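Local coordinates for thioesterase domain-containing protein (PDB 1IXL) that is of uncharacterised biological role but has a hot-dog fold of the thioesterase superfamily and may hydrolyse acyl-CoA thioesters, at residues Leu32-Glu37 with Lys79-Gly84; Met60-Glu65 with Ala91-Asp96; Val68-Ala73 with Phe119-Leu124; Ala73-Thr78 with Val113-Lys118. One frame throughout, in Å; residues are numbered along the deposited sequence.

Contact 1: residues Leu32-Glu37 with Lys79-Gly84; sequences LETIDE and KPVKVG
T34 and V83 carry the close-packed part of this contact, where the chain leaving strand 27-33 runs at nearly a right angle to the loop that leads into strand 86-97. T34 aims its side chain toward residues 79-84, and chi1 of 56° sets OG1 between its own backbone N and carbonyl carbon. There G84 N lies 2.9 Å from T34 OG1, but the N-H...O angle of 128° makes the bond weak. A second weak bond runs from G84 N to T34 O at 3.5 Å, and the hydroxyl has its stronger partner in D85 O. The side chains of T34 and V81 cross obliquely, T34 CG2 lying 4.0 Å from V81 CG1. V83 spreads its two methyls along the I35-D36 peptide, CG2 3.5 Å from I35 O and CG1 3.8 Å from D36 N. An alanine in place of V83 would lose both of these methyls and would probably loosen the packing against that peptide and against V46. The exposed side is looser. The E33 chain bends at chi2, and a single water spans the gap, donating to E33 OE2 at 2.8 Å and to G84 O at 2.7 Å. If E33 is ionised, as is likely, carboxylate and carbonyl are both acceptors, so the water donates to each, and this edge is joined through solvent rather than by direct contact.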
# COMPACT_ATOMS: atom_id res chain seq x y z
N LEU A 32 -8.80 3.37 0.18
CA LEU A 32 -9.59 2.30 -0.39
C LEU A 32 -10.92 2.18 0.35
O LEU A 32 -10.96 2.11 1.58
CB LEU A 32 -8.85 0.97 -0.29
CG LEU A 32 -9.58 -0.33 -0.69
CD1 LEU A 32 -9.88 -0.33 -2.18
CD2 LEU A 32 -8.69 -1.54 -0.36
N GLU A 33 -12.00 2.18 -0.43
CA GLU A 33 -13.34 1.98 0.12
C GLU A 33 -13.55 0.48 -0.03
O GLU A 33 -13.49 -0.06 -1.15
CB GLU A 33 -14.39 2.73 -0.73
CG GLU A 33 -14.46 4.23 -0.45
CD GLU A 33 -15.01 4.53 0.93
OE1 GLU A 33 -15.01 5.72 1.32
OE2 GLU A 33 -15.45 3.57 1.63
N THR A 34 -13.75 -0.22 1.08
CA THR A 34 -13.94 -1.66 0.98
C THR A 34 -15.33 -1.97 0.43
O THR A 34 -16.30 -1.26 0.74
CB THR A 34 -13.73 -2.35 2.33
OG1 THR A 34 -14.60 -1.78 3.31
CG2 THR A 34 -12.28 -2.20 2.76
N ILE A 35 -15.42 -3.02 -0.39
CA ILE A 35 -16.68 -3.42 -1.01
C ILE A 35 -17.09 -4.84 -0.66
O ILE A 35 -16.30 -5.63 -0.14
CB ILE A 35 -16.64 -3.31 -2.56
CG1 ILE A 35 -15.46 -4.12 -3.12
CG2 ILE A 35 -16.54 -1.85 -2.97
CD1 ILE A 35 -15.38 -4.11 -4.65
N ASP A 36 -18.34 -5.15 -0.97
CA ASP A 36 -18.91 -6.45 -0.63
C ASP A 36 -18.18 -7.69 -1.15
O ASP A 36 -18.17 -8.73 -0.49
CB ASP A 36 -20.38 -6.47 -1.06
CG ASP A 36 -21.16 -7.54 -0.35
OD1 ASP A 36 -21.39 -8.61 -0.95
OD2 ASP A 36 -21.52 -7.31 0.82
N GLU A 37 -17.55 -7.58 -2.31
CA GLU A 37 -16.84 -8.73 -2.87
C GLU A 37 -15.60 -9.11 -2.07
O GLU A 37 -15.08 -10.22 -2.21
CB GLU A 37 -16.44 -8.45 -4.33
CG GLU A 37 -17.63 -8.33 -5.29
CD GLU A 37 -18.22 -6.92 -5.35
OE1 GLU A 37 -18.55 -6.34 -4.29
OE2 GLU A 37 -18.35 -6.40 -6.47
N LYS A 79 -6.50 -4.69 13.74
CA LYS A 79 -7.96 -4.59 13.93
C LYS A 79 -8.68 -5.14 12.71
O LYS A 79 -8.22 -4.93 11.58
CB LYS A 79 -8.40 -3.14 14.10
CG LYS A 79 -8.00 -2.48 15.40
CD LYS A 79 -8.56 -1.07 15.42
CE LYS A 79 -8.69 -0.54 16.85
NZ LYS A 79 -7.36 -0.49 17.51
N PRO A 80 -9.81 -5.85 12.91
CA PRO A 80 -10.56 -6.41 11.79
C PRO A 80 -11.18 -5.32 10.95
O PRO A 80 -11.56 -4.27 11.46
CB PRO A 80 -11.60 -7.29 12.48
CG PRO A 80 -11.91 -6.49 13.75
CD PRO A 80 -10.51 -6.10 14.19
N VAL A 81 -11.28 -5.55 9.64
CA VAL A 81 -11.86 -4.56 8.75
C VAL A 81 -13.21 -5.09 8.28
O VAL A 81 -13.33 -6.27 7.94
CB VAL A 81 -10.93 -4.30 7.51
CG1 VAL A 81 -11.63 -3.44 6.47
CG2 VAL A 81 -9.66 -3.61 7.98
N LYS A 82 -14.21 -4.23 8.27
CA LYS A 82 -15.56 -4.62 7.88
C LYS A 82 -15.97 -3.95 6.58
O LYS A 82 -15.60 -2.81 6.34
CB LYS A 82 -16.53 -4.27 9.03
CG LYS A 82 -17.83 -3.65 8.61
CD LYS A 82 -18.66 -3.18 9.82
CE LYS A 82 -19.26 -4.35 10.56
NZ LYS A 82 -20.20 -5.14 9.70
N VAL A 83 -16.72 -4.64 5.73
CA VAL A 83 -17.16 -4.04 4.46
C VAL A 83 -17.81 -2.71 4.76
O VAL A 83 -18.62 -2.61 5.68
CB VAL A 83 -18.19 -4.92 3.73
CG1 VAL A 83 -18.92 -4.10 2.66
CG2 VAL A 83 -17.49 -6.11 3.08
N GLY A 84 -17.46 -1.68 3.99
CA GLY A 84 -18.00 -0.36 4.24
C GLY A 84 -16.96 0.54 4.88
O GLY A 84 -17.09 1.76 4.85
O HOH W 1 -17.43 4.06 3.50

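Contact 2: residues Met60-Glu65 with Ala91-Asp96; sequences MLAVNE and AKIIED
Two alanines meet head-on here: A62, near the end of helix 48-63, and A91, on strand 86-97, both point toward each other's segment, with A62 CB 3.9 Å from A91 CB. The same methyl of A62 rests 3.6 Å from A91 O, so at this point the helix comes down on the backbone of the strand as much as on its side chain. K92 points away, and the next residue facing the helix is I93. Its chi1 of -68° puts CG1 anti to the carbonyl carbon, and chi2 of 177° then sends the branch straight out from the strand at the last helical turn. CD1 of I93 ends 3.4 Å from A62 O and 4.0 Å from V63 CA. V63 crosses this branch at about a right angle, offering its CG2 methyl to I93 CD1 at 4.2 Å. An alanine in place of I93 would lose the whole CG1-CD1 arm and would probably leave the last turn of the helix poorly packed on this strand. The helix stops just beyond: N64 has a positive phi of 51°, yet its N still bonds M60 O at 2.8 Å. The N64 side-chain amide bonds backbone atoms of E5 and R7 instead. V63 also touches V123 of strand 112-123, so the end of the helix packs on more than one strand; A91 touches V105 of the neighbouring strand 100-109. This is the hot-dog arrangement, a long central helix wrapped by a curved antiparallel sheet.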
# COMPACT_ATOMS: atom_id res chain seq x y z
N MSE A 60 4.83 0.85 -2.81
CA MSE A 60 5.38 1.00 -4.15
C MSE A 60 5.38 2.48 -4.53
O MSE A 60 6.29 2.95 -5.22
CB MSE A 60 4.55 0.21 -5.18
CG MSE A 60 4.48 -1.31 -4.98
SE MSE A 60 6.07 -2.18 -5.14
CE MSE A 60 6.70 -1.91 -3.68
N LEU A 61 4.37 3.24 -4.09
CA LEU A 61 4.33 4.67 -4.43
C LEU A 61 5.22 5.52 -3.55
O LEU A 61 5.58 6.64 -3.94
CB LEU A 61 2.89 5.22 -4.44
CG LEU A 61 2.00 4.53 -5.49
CD1 LEU A 61 0.63 5.20 -5.59
CD2 LEU A 61 2.69 4.56 -6.83
N ALA A 62 5.57 5.03 -2.37
CA ALA A 62 6.47 5.78 -1.53
C ALA A 62 7.85 5.76 -2.21
O ALA A 62 8.65 6.68 -2.03
CB ALA A 62 6.54 5.18 -0.13
N VAL A 63 8.13 4.71 -2.99
CA VAL A 63 9.42 4.65 -3.70
C VAL A 63 9.22 5.31 -5.05
O VAL A 63 10.05 6.10 -5.50
CB VAL A 63 9.89 3.20 -3.89
CG1 VAL A 63 11.20 3.16 -4.70
CG2 VAL A 63 10.09 2.55 -2.51
N ASN A 64 8.11 4.97 -5.71
CA ASN A 64 7.71 5.58 -6.97
C ASN A 64 8.78 5.60 -8.05
O ASN A 64 9.05 6.63 -8.66
CB ASN A 64 7.21 7.00 -6.70
CG ASN A 64 6.46 7.59 -7.89
OD1 ASN A 64 5.76 6.88 -8.61
ND2 ASN A 64 6.58 8.91 -8.09
N GLU A 65 9.36 4.43 -8.30
CA GLU A 65 10.38 4.26 -9.32
C GLU A 65 9.73 3.26 -10.26
O GLU A 65 9.15 2.28 -9.80
CB GLU A 65 11.63 3.68 -8.68
CG GLU A 65 12.89 4.16 -9.29
CD GLU A 65 13.43 5.40 -8.63
OE1 GLU A 65 14.09 5.27 -7.57
OE2 GLU A 65 13.18 6.51 -9.16
N ALA A 91 2.46 5.35 3.66
CA ALA A 91 3.76 4.69 3.47
C ALA A 91 4.95 5.66 3.43
O ALA A 91 4.91 6.65 2.72
CB ALA A 91 3.73 3.90 2.17
N LYS A 92 5.99 5.37 4.21
CA LYS A 92 7.18 6.23 4.21
C LYS A 92 8.47 5.40 4.12
O LYS A 92 8.60 4.38 4.78
CB LYS A 92 7.23 7.10 5.47
CG LYS A 92 8.49 8.01 5.50
CD LYS A 92 8.45 9.02 6.63
CE LYS A 92 8.55 8.38 8.00
NZ LYS A 92 8.79 9.42 9.05
N ILE A 93 9.40 5.83 3.28
CA ILE A 93 10.67 5.13 3.18
C ILE A 93 11.38 5.43 4.50
O ILE A 93 11.56 6.59 4.85
CB ILE A 93 11.52 5.66 2.02
CG1 ILE A 93 10.86 5.32 0.68
CG2 ILE A 93 12.92 5.05 2.07
CD1 ILE A 93 11.61 5.87 -0.53
N ILE A 94 11.73 4.39 5.25
CA ILE A 94 12.40 4.62 6.53
C ILE A 94 13.89 4.30 6.47
O ILE A 94 14.65 4.65 7.39
CB ILE A 94 11.75 3.84 7.70
CG1 ILE A 94 11.71 2.34 7.39
CG2 ILE A 94 10.35 4.39 7.99
CD1 ILE A 94 11.39 1.48 8.63
N GLU A 95 14.31 3.61 5.41
CA GLU A 95 15.71 3.28 5.21
C GLU A 95 15.99 3.20 3.73
O GLU A 95 15.34 2.46 3.00
CB GLU A 95 16.07 1.93 5.84
CG GLU A 95 16.31 1.95 7.33
CD GLU A 95 16.67 0.58 7.88
OE1 GLU A 95 17.72 0.04 7.49
OE2 GLU A 95 15.89 0.05 8.70
N ASP A 96 16.95 3.99 3.27
CA ASP A 96 17.28 3.94 1.86
C ASP A 96 18.63 3.25 1.75
O ASP A 96 19.66 3.80 2.14
CB ASP A 96 17.38 5.34 1.27
CG ASP A 96 17.53 5.30 -0.24
OD1 ASP A 96 18.47 4.64 -0.72
OD2 ASP A 96 16.69 5.93 -0.93

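Contact 3: residues Val68-Ala73 with Phe119-Leu124; sequences VVLGKA and FYCYVL
L70 and F119 form the apolar centre, on the face of the sheet that also holds V68, A73 and C121. The CG of L70 is anti to the backbone N (chi1 179°), and the two side chains cross obliquely, so that L70 CD2 meets the ring of F119 edge-on, 3.7 Å from F119 CD2. The other methyl, L70 CD1, lies 3.5 Å from Y120 O. A73 CB approaches the same ring obliquely, and further along V68 CG2 packs 3.9 Å from C121 CB. Helix 48-63 lies against this face: A55 touches F119, and the selenomethionine M60 touches C121. The two strands are antiparallel neighbours in the hot-dog sheet, 68-77 being its outermost strand on this side within the chain. Their pairing is regular at V69 and Y122, which exchange two backbone bonds, and is then broken by a classic beta bulge in which G71 and K72 both face Y120. Y120 O takes a bond from G71 N at 2.9 Å and a weak one from K72 N at 3.4 Å, while Y120 N donates to K72 O at 2.8 Å. G71 CA sits at the edge of the Y122 ring, and a CB on G71 would clash with that ring. Beyond the bulge K72 runs alongside Y120, bends at chi3 (72°) and lays its end over one ring face. K72 CE stands 3.4 Å from the Y120 ring centroid as a CH-pi contact, and K72 NZ makes a cation-pi interaction with it at 3.8 Å. The Y120 hydroxyl reaches past this to hydrogen-bond E74 OE1.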
# COMPACT_ATOMS: atom_id res chain seq x y z
N VAL A 68 10.14 -0.54 -9.50
CA VAL A 68 10.07 -1.00 -8.10
C VAL A 68 9.21 -2.27 -7.96
O VAL A 68 8.22 -2.45 -8.67
CB VAL A 68 9.53 0.12 -7.16
CG1 VAL A 68 8.08 0.44 -7.50
CG2 VAL A 68 9.69 -0.31 -5.68
N VAL A 69 9.62 -3.17 -7.07
CA VAL A 69 8.87 -4.40 -6.82
C VAL A 69 8.92 -4.75 -5.34
O VAL A 69 9.81 -4.30 -4.62
CB VAL A 69 9.42 -5.60 -7.66
CG1 VAL A 69 10.81 -6.00 -7.20
CG2 VAL A 69 8.48 -6.77 -7.54
N LEU A 70 7.97 -5.53 -4.85
CA LEU A 70 8.02 -5.87 -3.43
C LEU A 70 8.73 -7.22 -3.27
O LEU A 70 8.34 -8.22 -3.89
CB LEU A 70 6.61 -5.93 -2.84
CG LEU A 70 6.54 -6.31 -1.36
CD1 LEU A 70 7.35 -5.30 -0.51
CD2 LEU A 70 5.04 -6.35 -0.91
N GLY A 71 9.77 -7.25 -2.45
CA GLY A 71 10.51 -8.50 -2.26
C GLY A 71 10.09 -9.28 -1.03
O GLY A 71 9.97 -10.51 -1.06
N LYS A 72 9.86 -8.55 0.05
CA LYS A 72 9.50 -9.16 1.31
C LYS A 72 8.66 -8.20 2.12
O LYS A 72 8.77 -6.97 1.96
CB LYS A 72 10.78 -9.50 2.08
CG LYS A 72 10.58 -10.15 3.41
CD LYS A 72 11.93 -10.37 4.10
CE LYS A 72 12.52 -9.05 4.57
NZ LYS A 72 13.46 -9.24 5.72
N ALA A 73 7.85 -8.75 3.01
CA ALA A 73 7.00 -7.92 3.86
C ALA A 73 6.70 -8.64 5.16
O ALA A 73 6.62 -9.87 5.20
CB ALA A 73 5.70 -7.60 3.12
N PHE A 119 7.86 -3.05 4.52
CA PHE A 119 7.90 -3.57 3.16
C PHE A 119 9.31 -3.33 2.59
O PHE A 119 9.79 -2.19 2.55
CB PHE A 119 6.83 -2.88 2.31
CG PHE A 119 5.42 -3.20 2.75
CD1 PHE A 119 4.93 -2.73 3.97
CD2 PHE A 119 4.62 -4.04 1.99
CE1 PHE A 119 3.65 -3.11 4.42
CE2 PHE A 119 3.35 -4.42 2.43
CZ PHE A 119 2.87 -3.95 3.64
N TYR A 120 9.95 -4.41 2.16
CA TYR A 120 11.31 -4.37 1.61
C TYR A 120 11.16 -4.37 0.10
O TYR A 120 10.82 -5.38 -0.52
CB TYR A 120 12.12 -5.59 2.10
CG TYR A 120 12.17 -5.68 3.61
CD1 TYR A 120 11.02 -5.95 4.35
CD2 TYR A 120 13.37 -5.47 4.31
CE1 TYR A 120 11.05 -6.00 5.73
CE2 TYR A 120 13.40 -5.52 5.69
CZ TYR A 120 12.24 -5.78 6.40
OH TYR A 120 12.24 -5.82 7.77
N CYS A 121 11.42 -3.19 -0.47
CA CYS A 121 11.27 -2.92 -1.88
C CYS A 121 12.59 -2.81 -2.65
O CYS A 121 13.60 -2.35 -2.11
CB CYS A 121 10.47 -1.62 -2.05
SG CYS A 121 9.06 -1.44 -0.88
N TYR A 122 12.55 -3.23 -3.92
CA TYR A 122 13.74 -3.21 -4.76
C TYR A 122 13.51 -2.49 -6.07
O TYR A 122 12.56 -2.79 -6.78
CB TYR A 122 14.18 -4.64 -5.10
CG TYR A 122 14.69 -5.39 -3.91
CD1 TYR A 122 16.02 -5.26 -3.50
CD2 TYR A 122 13.84 -6.21 -3.17
CE1 TYR A 122 16.50 -5.93 -2.37
CE2 TYR A 122 14.30 -6.88 -2.04
CZ TYR A 122 15.62 -6.74 -1.64
OH TYR A 122 16.05 -7.37 -0.51
N VAL A 123 14.40 -1.56 -6.39
CA VAL A 123 14.32 -0.86 -7.65
C VAL A 123 15.26 -1.65 -8.56
O VAL A 123 16.48 -1.69 -8.33
CB VAL A 123 14.79 0.59 -7.48
CG1 VAL A 123 14.77 1.31 -8.82
CG2 VAL A 123 13.88 1.30 -6.47
N LEU A 124 14.69 -2.27 -9.58
CA LEU A 124 15.45 -3.12 -10.50
C LEU A 124 16.01 -2.37 -11.70
O LEU A 124 15.50 -1.31 -12.08
CB LEU A 124 14.56 -4.26 -11.00
CG LEU A 124 13.73 -4.95 -9.90
CD1 LEU A 124 12.75 -5.96 -10.51
CD2 LEU A 124 14.65 -5.65 -8.93

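Contact 4: residues Ala73-Thr78 with Val113-Lys118; sequences AEVRFT and VVLEGK
F77 presents one face of its ring to L115, whose CD1 makes a CH-pi contact 4.2 Å from the ring centroid, toward the rim. The two side chains lie side by side, L115 CG being anti to the backbone N (chi1 178°). V75 is on the same face and pairs with G117; a CB on the glycine would clash with V75 CG1, and their CA atoms come within 4.1 Å. F52 of helix 48-63 packs on V75 here. On the other face R76 and E116 run alongside each other. E116 OE2 is 3.1 Å from R76 CD but 3.9 Å from R76 NE, a long salt bridge with guanidinium and carboxylate planes 82° apart; at that distance the attraction is probably weak. T78 closes the pairing: its hydroxyl donates to V113 O at 2.7 Å from above the carbonyl plane, and T78 N bonds V114 O at 2.9 Å. V114 and L115 form a classic bulge facing V107, where the chain turns a corner. Regular antiparallel bonds, E74 with K118 and R76 with E116, join the two strands, which are neighbours at one margin of a hot-dog sheet.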
# COMPACT_ATOMS: atom_id res chain seq x y z
N ALA A 73 7.85 -8.75 3.01
CA ALA A 73 7.00 -7.92 3.86
C ALA A 73 6.70 -8.64 5.16
O ALA A 73 6.62 -9.87 5.20
CB ALA A 73 5.70 -7.60 3.12
N GLU A 74 6.59 -7.88 6.23
CA GLU A 74 6.23 -8.43 7.52
C GLU A 74 5.06 -7.53 7.92
O GLU A 74 5.19 -6.31 7.91
CB GLU A 74 7.39 -8.28 8.51
CG GLU A 74 8.63 -9.05 8.04
CD GLU A 74 9.89 -8.62 8.76
OE1 GLU A 74 10.03 -7.41 9.06
OE2 GLU A 74 10.75 -9.50 9.02
N VAL A 75 3.92 -8.12 8.23
CA VAL A 75 2.77 -7.30 8.59
C VAL A 75 2.02 -7.88 9.79
O VAL A 75 2.08 -9.08 10.05
CB VAL A 75 1.76 -7.17 7.43
CG1 VAL A 75 2.42 -6.44 6.23
CG2 VAL A 75 1.24 -8.55 7.01
N ARG A 76 1.36 -7.00 10.52
CA ARG A 76 0.55 -7.38 11.67
C ARG A 76 -0.80 -6.76 11.42
O ARG A 76 -0.91 -5.56 11.09
CB ARG A 76 1.11 -6.77 12.98
CG ARG A 76 2.42 -7.36 13.44
CD ARG A 76 3.01 -6.55 14.59
NE ARG A 76 4.38 -6.99 14.86
CZ ARG A 76 4.68 -8.07 15.57
NH1 ARG A 76 3.71 -8.81 16.09
NH2 ARG A 76 5.95 -8.42 15.75
N PHE A 77 -1.84 -7.57 11.53
CA PHE A 77 -3.19 -7.06 11.33
C PHE A 77 -3.61 -6.75 12.76
O PHE A 77 -3.70 -7.63 13.60
CB PHE A 77 -4.06 -8.15 10.71
CG PHE A 77 -3.62 -8.52 9.32
CD1 PHE A 77 -2.49 -9.32 9.11
CD2 PHE A 77 -4.33 -8.07 8.22
CE1 PHE A 77 -2.07 -9.65 7.81
CE2 PHE A 77 -3.92 -8.40 6.91
CZ PHE A 77 -2.79 -9.19 6.72
N THR A 78 -3.87 -5.48 13.03
CA THR A 78 -4.19 -5.05 14.38
C THR A 78 -5.67 -4.96 14.73
O THR A 78 -6.04 -5.12 15.90
CB THR A 78 -3.50 -3.70 14.65
OG1 THR A 78 -3.94 -2.75 13.68
CG2 THR A 78 -1.97 -3.85 14.49
N VAL A 113 -5.42 2.20 13.72
CA VAL A 113 -4.51 1.43 12.88
C VAL A 113 -5.13 0.03 12.72
O VAL A 113 -5.50 -0.60 13.72
CB VAL A 113 -3.12 1.33 13.54
CG1 VAL A 113 -2.24 0.36 12.76
CG2 VAL A 113 -2.46 2.72 13.57
N VAL A 114 -5.27 -0.43 11.48
CA VAL A 114 -5.82 -1.77 11.23
C VAL A 114 -4.71 -2.70 10.72
O VAL A 114 -4.85 -3.91 10.75
CB VAL A 114 -7.00 -1.74 10.20
CG1 VAL A 114 -8.12 -0.85 10.73
CG2 VAL A 114 -6.52 -1.24 8.82
N LEU A 115 -3.62 -2.11 10.22
CA LEU A 115 -2.48 -2.90 9.76
C LEU A 115 -1.19 -2.10 9.88
O LEU A 115 -1.19 -0.90 9.65
CB LEU A 115 -2.66 -3.34 8.29
CG LEU A 115 -1.46 -4.13 7.71
CD1 LEU A 115 -1.97 -5.13 6.66
CD2 LEU A 115 -0.40 -3.19 7.08
N GLU A 116 -0.10 -2.76 10.25
CA GLU A 116 1.19 -2.08 10.31
C GLU A 116 2.20 -3.04 9.72
O GLU A 116 2.14 -4.26 9.95
CB GLU A 116 1.59 -1.71 11.76
CG GLU A 116 1.48 -2.87 12.76
CD GLU A 116 2.04 -2.55 14.14
OE1 GLU A 116 1.84 -1.41 14.61
OE2 GLU A 116 2.67 -3.45 14.75
N GLY A 117 3.15 -2.52 8.96
CA GLY A 117 4.12 -3.43 8.39
C GLY A 117 5.35 -2.79 7.81
O GLY A 117 5.38 -1.57 7.63
N LYS A 118 6.36 -3.61 7.55
CA LYS A 118 7.60 -3.17 6.93
C LYS A 118 7.62 -3.84 5.56
O LYS A 118 7.41 -5.05 5.45
CB LYS A 118 8.81 -3.63 7.73
CG LYS A 118 9.04 -2.84 9.01
CD LYS A 118 10.51 -2.90 9.43
CE LYS A 118 10.66 -2.44 10.87
NZ LYS A 118 9.57 -1.49 11.26

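Contacts 1, 2 and 3 are partly buried, while contact 4 lies at the surface. Contacts 3 and 4 hold the same two strands, 68-77 and 112-123, and share A73. Both are held by backbone bonds; contact 3 adds a lysine over a tyrosine ring on the face turned from the helix, contact 4 a long ion pair and a threonine hydroxyl bond. Contact 2, about 10 Å from contact 3 between centres, sets the helix end on strand 86-97 without any hydrogen bond, and V63 against V123 ties it to contact 3. Contact 1 joins the end of strand 27-33 to a loop by weak bonds, valine packing and a water, and meets contact 4 where V81 packs on V114.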